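Local structure of putative drug/sodium antiporter (Escherichia coli, 4Z3N) at residues I274-Y277 with N278-V282; G169-M172 with G173-Q176. The protein probably works as a membrane antiporter of the MATE family, exporting the genotoxin colibactin or related compounds in exchange for cations. All coordinates share one frame; numbering follows the deposited sequence.

Interaction 1 of 2, residues I274-Y277 with N278-V282. With OLC ((2R)-2,3-dihydroxypropyl (9Z)-octadec-9-enoate), chain B.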
loop_
_atom_site.group_PDB
_atom_site.type_symbol
_atom_site.label_atom_id
_atom_site.label_comp_id
_atom_site.label_asym_id
_atom_site.label_seq_id
_atom_site.Cartn_x
_atom_site.Cartn_y
_atom_site.Cartn_z
ATOM N N ILE A 274 -2.903 9.963 -9.684
ATOM C CA ILE A 274 -4.363 9.902 -9.545
ATOM C C ILE A 274 -4.980 11.303 -9.541
ATOM O O ILE A 274 -6.127 11.473 -9.917
ATOM C CB ILE A 274 -4.801 9.160 -8.272
ATOM C CG1 ILE A 274 -4.433 7.679 -8.378
ATOM C CG2 ILE A 274 -6.306 9.299 -8.085
ATOM C CD1 ILE A 274 -4.809 6.841 -7.174
ATOM N N VAL A 275 -4.197 12.295 -9.132
ATOM C CA VAL A 275 -4.605 13.690 -9.211
ATOM C C VAL A 275 -4.657 14.200 -10.666
ATOM O O VAL A 275 -5.633 14.834 -11.095
ATOM C CB VAL A 275 -3.646 14.589 -8.393
ATOM C CG1 VAL A 275 -3.911 16.045 -8.684
ATOM C CG2 VAL A 275 -3.778 14.313 -6.906
ATOM N N ILE A 276 -3.592 13.937 -11.411
ATOM C CA ILE A 276 -3.494 14.352 -12.806
ATOM C C ILE A 276 -4.559 13.664 -13.632
ATOM O O ILE A 276 -5.051 14.224 -14.607
ATOM C CB ILE A 276 -2.109 14.033 -13.390
ATOM C CG1 ILE A 276 -1.052 14.903 -12.701
ATOM C CG2 ILE A 276 -2.116 14.159 -14.927
ATOM C CD1 ILE A 276 0.370 14.451 -12.905
ATOM N N TYR A 277 -4.905 12.441 -13.229
ATOM C CA TYR A 277 -5.971 11.673 -13.868
ATOM C C TYR A 277 -7.337 12.288 -13.579
ATOM O O TYR A 277 -8.182 12.415 -14.467
ATOM C CB TYR A 277 -5.942 10.226 -13.386
ATOM C CG TYR A 277 -6.904 9.285 -14.080
ATOM C CD1 TYR A 277 -6.602 8.747 -15.316
ATOM C CD2 TYR A 277 -8.090 8.903 -13.472
ATOM C CE1 TYR A 277 -7.461 7.864 -15.947
ATOM C CE2 TYR A 277 -8.964 8.025 -14.092
ATOM C CZ TYR A 277 -8.640 7.500 -15.332
ATOM O OH TYR A 277 -9.504 6.617 -15.957
ATOM N N ASN A 278 -7.551 12.663 -12.326
ATOM C CA ASN A 278 -8.793 13.299 -11.940
ATOM C C ASN A 278 -8.959 14.645 -12.626
ATOM O O ASN A 278 -10.030 14.951 -13.132
ATOM C CB ASN A 278 -8.858 13.435 -10.423
ATOM C CG ASN A 278 -9.270 12.148 -9.766
ATOM O OD1 ASN A 278 -9.492 11.147 -10.449
ATOM N ND2 ASN A 278 -9.377 12.155 -8.439
ATOM N N PHE A 279 -7.876 15.414 -12.676
ATOM C CA PHE A 279 -7.846 16.699 -13.368
ATOM C C PHE A 279 -8.386 16.574 -14.790
ATOM O O PHE A 279 -9.324 17.261 -15.166
ATOM C CB PHE A 279 -6.412 17.242 -13.377
ATOM C CG PHE A 279 -6.256 18.585 -14.030
ATOM C CD1 PHE A 279 -6.756 19.728 -13.428
ATOM C CD2 PHE A 279 -5.568 18.711 -15.231
ATOM C CE1 PHE A 279 -6.593 20.971 -14.021
ATOM C CE2 PHE A 279 -5.403 19.957 -15.837
ATOM C CZ PHE A 279 -5.911 21.083 -15.226
ATOM N N PHE A 280 -7.803 15.671 -15.567
ATOM C CA PHE A 280 -8.211 15.462 -16.949
ATOM C C PHE A 280 -9.681 14.977 -17.070
ATOM O O PHE A 280 -10.456 15.487 -17.891
ATOM C CB PHE A 280 -7.269 14.458 -17.623
ATOM C CG PHE A 280 -6.035 15.080 -18.234
ATOM C CD1 PHE A 280 -6.094 15.697 -19.464
ATOM C CD2 PHE A 280 -4.804 15.007 -17.595
ATOM C CE1 PHE A 280 -4.959 16.260 -20.044
ATOM C CE2 PHE A 280 -3.659 15.568 -18.167
ATOM C CZ PHE A 280 -3.739 16.199 -19.390
ATOM N N ILE A 281 -10.057 13.997 -16.253
ATOM C CA ILE A 281 -11.377 13.389 -16.358
ATOM C C ILE A 281 -12.484 14.422 -16.127
ATOM O O ILE A 281 -13.501 14.427 -16.816
ATOM C CB ILE A 281 -11.536 12.222 -15.350
ATOM C CG1 ILE A 281 -10.522 11.127 -15.648
ATOM C CG2 ILE A 281 -12.916 11.624 -15.425
ATOM C CD1 ILE A 281 -10.718 10.468 -16.985
ATOM N N VAL A 282 -12.254 15.300 -15.158
ATOM C CA VAL A 282 -13.241 16.283 -14.714
ATOM C C VAL A 282 -13.437 17.415 -15.736
ATOM O O VAL A 282 -14.566 17.792 -16.041
ATOM C CB VAL A 282 -12.828 16.881 -13.334
ATOM C CG1 VAL A 282 -12.767 18.385 -13.402
ATOM C CG2 VAL A 282 -13.773 16.417 -12.233
HETATM C C18 OLC B . -0.321 0.853 -7.700
HETATM C C10 OLC B . -4.824 0.439 -15.242
HETATM C C9 OLC B . -5.699 0.612 -14.230
HETATM C C17 OLC B . -1.300 0.661 -8.841
HETATM C C11 OLC B . -3.522 1.215 -15.292
HETATM C C8 OLC B . -7.190 0.576 -14.520
HETATM C C24 OLC B . -2.411 8.275 -15.650
HETATM C C16 OLC B . -0.767 1.360 -10.071
HETATM C C12 OLC B . -3.362 2.156 -14.104
HETATM C C7 OLC B . -8.020 0.699 -13.254
HETATM C C15 OLC B . -1.670 1.093 -11.268
HETATM C C13 OLC B . -1.925 2.090 -13.584
HETATM C C6 OLC B . -8.062 2.137 -12.773
HETATM C C14 OLC B . -1.817 2.364 -12.094
HETATM C C5 OLC B . -8.362 3.081 -13.919
HETATM C C4 OLC B . -7.895 4.485 -13.564
HETATM C C3 OLC B . -6.473 4.454 -13.039
HETATM C C2 OLC B . -5.825 5.825 -13.080
HETATM C C21 OLC B . -2.308 6.123 -14.396
HETATM C C1 OLC B . -4.315 5.683 -13.224
HETATM C C22 OLC B . -1.504 7.299 -14.923
HETATM O O19 OLC B . -3.716 4.718 -12.769
HETATM O O25 OLC B . -2.057 9.596 -15.294
HETATM O O23 OLC B . -0.876 7.968 -13.847
HETATM O O20 OLC B . -3.595 6.584 -14.021
#
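Tyr277 and Ile281, one turn apart on alpha-helix 250-284 of this MATE transporter, most of it predicted to span the membrane, show how a single i to i+4 pair can share an aromatic ring with a bound lipid. Followed outward, Tyr277 CB lies against Asn278 N, and CG stands anti to the backbone N (chi1 -174°), placing the ring beside its own carbonyl carbon, between the lipid and Ile281. CG and CD1 both meet C2 of a monoolein acyl chain, which lies over the ring centre, 3.8 Å from Tyr277 CG. CE2 is held between lipid C4 on that face and Ile281 CG1 on the opposite one, a CH-pi contact 4.0 Å from the centroid of the Tyr277 ring. CZ and OH close the path, each 3.6 Å from lipid C4. Tyr277 OH is hydrogen-bonded to Gln375 OE1, while Phe292 meets the ring edge-to-face. Beneath runs the regular backbone ladder, including Ile281 N to Tyr277 O at 3.0 Å. On another side of the helix, Ile276 and Phe280 pack against helix 417-427. There the branch methyl touches the ring at its edge, in plane, Ile276 CG2 standing 3.9 Å from Phe280 CE2.

Interaction 2 of 2, residues G169-M172 with G173-Q176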
loop_
_atom_site.group_PDB
_atom_site.type_symbol
_atom_site.label_atom_id
_atom_site.label_comp_id
_atom_site.label_asym_id
_atom_site.label_seq_id
_atom_site.Cartn_x
_atom_site.Cartn_y
_atom_site.Cartn_z
ATOM N N GLY A 169 4.004 -0.261 11.988
ATOM C CA GLY A 169 4.922 -0.366 10.867
ATOM C C GLY A 169 6.204 -1.110 11.218
ATOM O O GLY A 169 6.566 -2.085 10.561
ATOM N N VAL A 170 6.890 -0.653 12.265
ATOM C CA VAL A 170 8.060 -1.358 12.796
ATOM C C VAL A 170 7.800 -2.868 13.019
ATOM O O VAL A 170 8.571 -3.720 12.553
ATOM C CB VAL A 170 8.523 -0.743 14.133
ATOM C CG1 VAL A 170 9.664 -1.577 14.757
ATOM C CG2 VAL A 170 8.944 0.692 13.940
ATOM N N MET A 171 6.714 -3.177 13.725
ATOM C CA MET A 171 6.351 -4.542 14.059
ATOM C C MET A 171 6.055 -5.378 12.817
ATOM O O MET A 171 6.575 -6.500 12.670
ATOM C CB MET A 171 5.146 -4.542 14.995
ATOM C CG MET A 171 5.390 -3.839 16.329
ATOM S SD MET A 171 6.664 -4.616 17.361
ATOM C CE MET A 171 8.166 -4.116 16.530
ATOM N N MET A 172 5.218 -4.830 11.936
ATOM C CA MET A 172 4.939 -5.445 10.644
ATOM C C MET A 172 6.247 -5.723 9.922
ATOM O O MET A 172 6.458 -6.826 9.415
ATOM C CB MET A 172 4.055 -4.543 9.783
ATOM C CG MET A 172 2.632 -4.332 10.303
ATOM S SD MET A 172 1.514 -5.615 9.725
ATOM C CE MET A 172 1.705 -5.448 7.949
ATOM N N GLY A 173 7.125 -4.722 9.893
ATOM C CA GLY A 173 8.420 -4.846 9.245
ATOM C C GLY A 173 9.317 -5.879 9.911
ATOM O O GLY A 173 10.075 -6.598 9.252
ATOM N N LEU A 174 9.217 -5.958 11.230
ATOM C CA LEU A 174 9.965 -6.947 11.988
ATOM C C LEU A 174 9.548 -8.388 11.630
ATOM O O LEU A 174 10.390 -9.204 11.252
ATOM C CB LEU A 174 9.791 -6.680 13.490
ATOM C CG LEU A 174 10.617 -7.533 14.445
ATOM C CD1 LEU A 174 11.969 -7.724 13.858
ATOM C CD2 LEU A 174 10.740 -6.858 15.795
ATOM N N PHE A 175 8.255 -8.699 11.723
ATOM C CA PHE A 175 7.798 -10.068 11.499
ATOM C C PHE A 175 7.743 -10.474 10.015
ATOM O O PHE A 175 7.865 -11.650 9.671
ATOM C CB PHE A 175 6.440 -10.267 12.151
ATOM C CG PHE A 175 6.505 -10.390 13.651
ATOM C CD1 PHE A 175 6.710 -11.637 14.257
ATOM C CD2 PHE A 175 6.353 -9.266 14.465
ATOM C CE1 PHE A 175 6.759 -11.757 15.635
ATOM C CE2 PHE A 175 6.408 -9.383 15.861
ATOM C CZ PHE A 175 6.611 -10.628 16.444
ATOM N N GLN A 176 7.567 -9.497 9.132
ATOM C CA GLN A 176 7.665 -9.745 7.706
ATOM C C GLN A 176 9.133 -10.004 7.267
ATOM O O GLN A 176 9.392 -10.844 6.401
ATOM C CB GLN A 176 7.076 -8.572 6.939
ATOM C CG GLN A 176 7.516 -8.527 5.499
ATOM C CD GLN A 176 7.056 -7.284 4.788
ATOM O OE1 GLN A 176 6.942 -6.211 5.387
ATOM N NE2 GLN A 176 6.778 -7.418 3.500
#
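Leu174 N donates to Val170 O at 2.7 Å. One residue earlier, Gly173 N reaches Gly169 O at 2.8 Å. One residue later, Phe175 N meets Met171 O at 2.9 Å. That last carbonyl has a second neighbour, since the Phe175 ring turns its edge to it, with CD2 3.3 Å from Met171 O and the oxygen near the plane of the ring. Such repeated i to i+4 bonding marks the alpha-helix 162-177, most of it predicted to span the membrane in the N-terminal half of this MATE transporter and bordered by helices including 75-101, 107-132, 181-204 and 209-232. Met171 and Leu174 form an i to i+3 side-chain pair: two turns in the methionine chain (chi2 -63°, chi3 75°) bring its terminal methyl alongside the leucine, Met171 CE lying 3.8 Å from Leu174 CD2. Leu232 of helix 209-232 touches both. Gln176 reaches out to neighbouring helices with its chain stretched from CG to the amide, where OE1 accepts from Gln89 NE2 and NE2 donates to Thr311 O, so both ends of this buried amide are satisfied. Its own backbone N closes the turn on Met172 O at 2.9 Å.

Interactions 1 and 2 share i to i+4 backbone bonding but differ in side-chain pairing, which spans four residues around the tyrosine ring of the first and three in the methionine-leucine pair of the second. They fall in different halves of the transporter, on opposite sides of the centre of the chain, with centres 34 Å apart and nearest atoms about 21 Å apart, so neither touches the other. Residues 169-176 lie largely buried among neighbouring helices, and the side chain of Met172 is about 9 Å from a bound monoolein. Residues 274-282, by contrast, meet such a lipid directly, and that molecule is also hydrogen-bonded to His413 O. Each contact nevertheless sends a polar side chain to another helix.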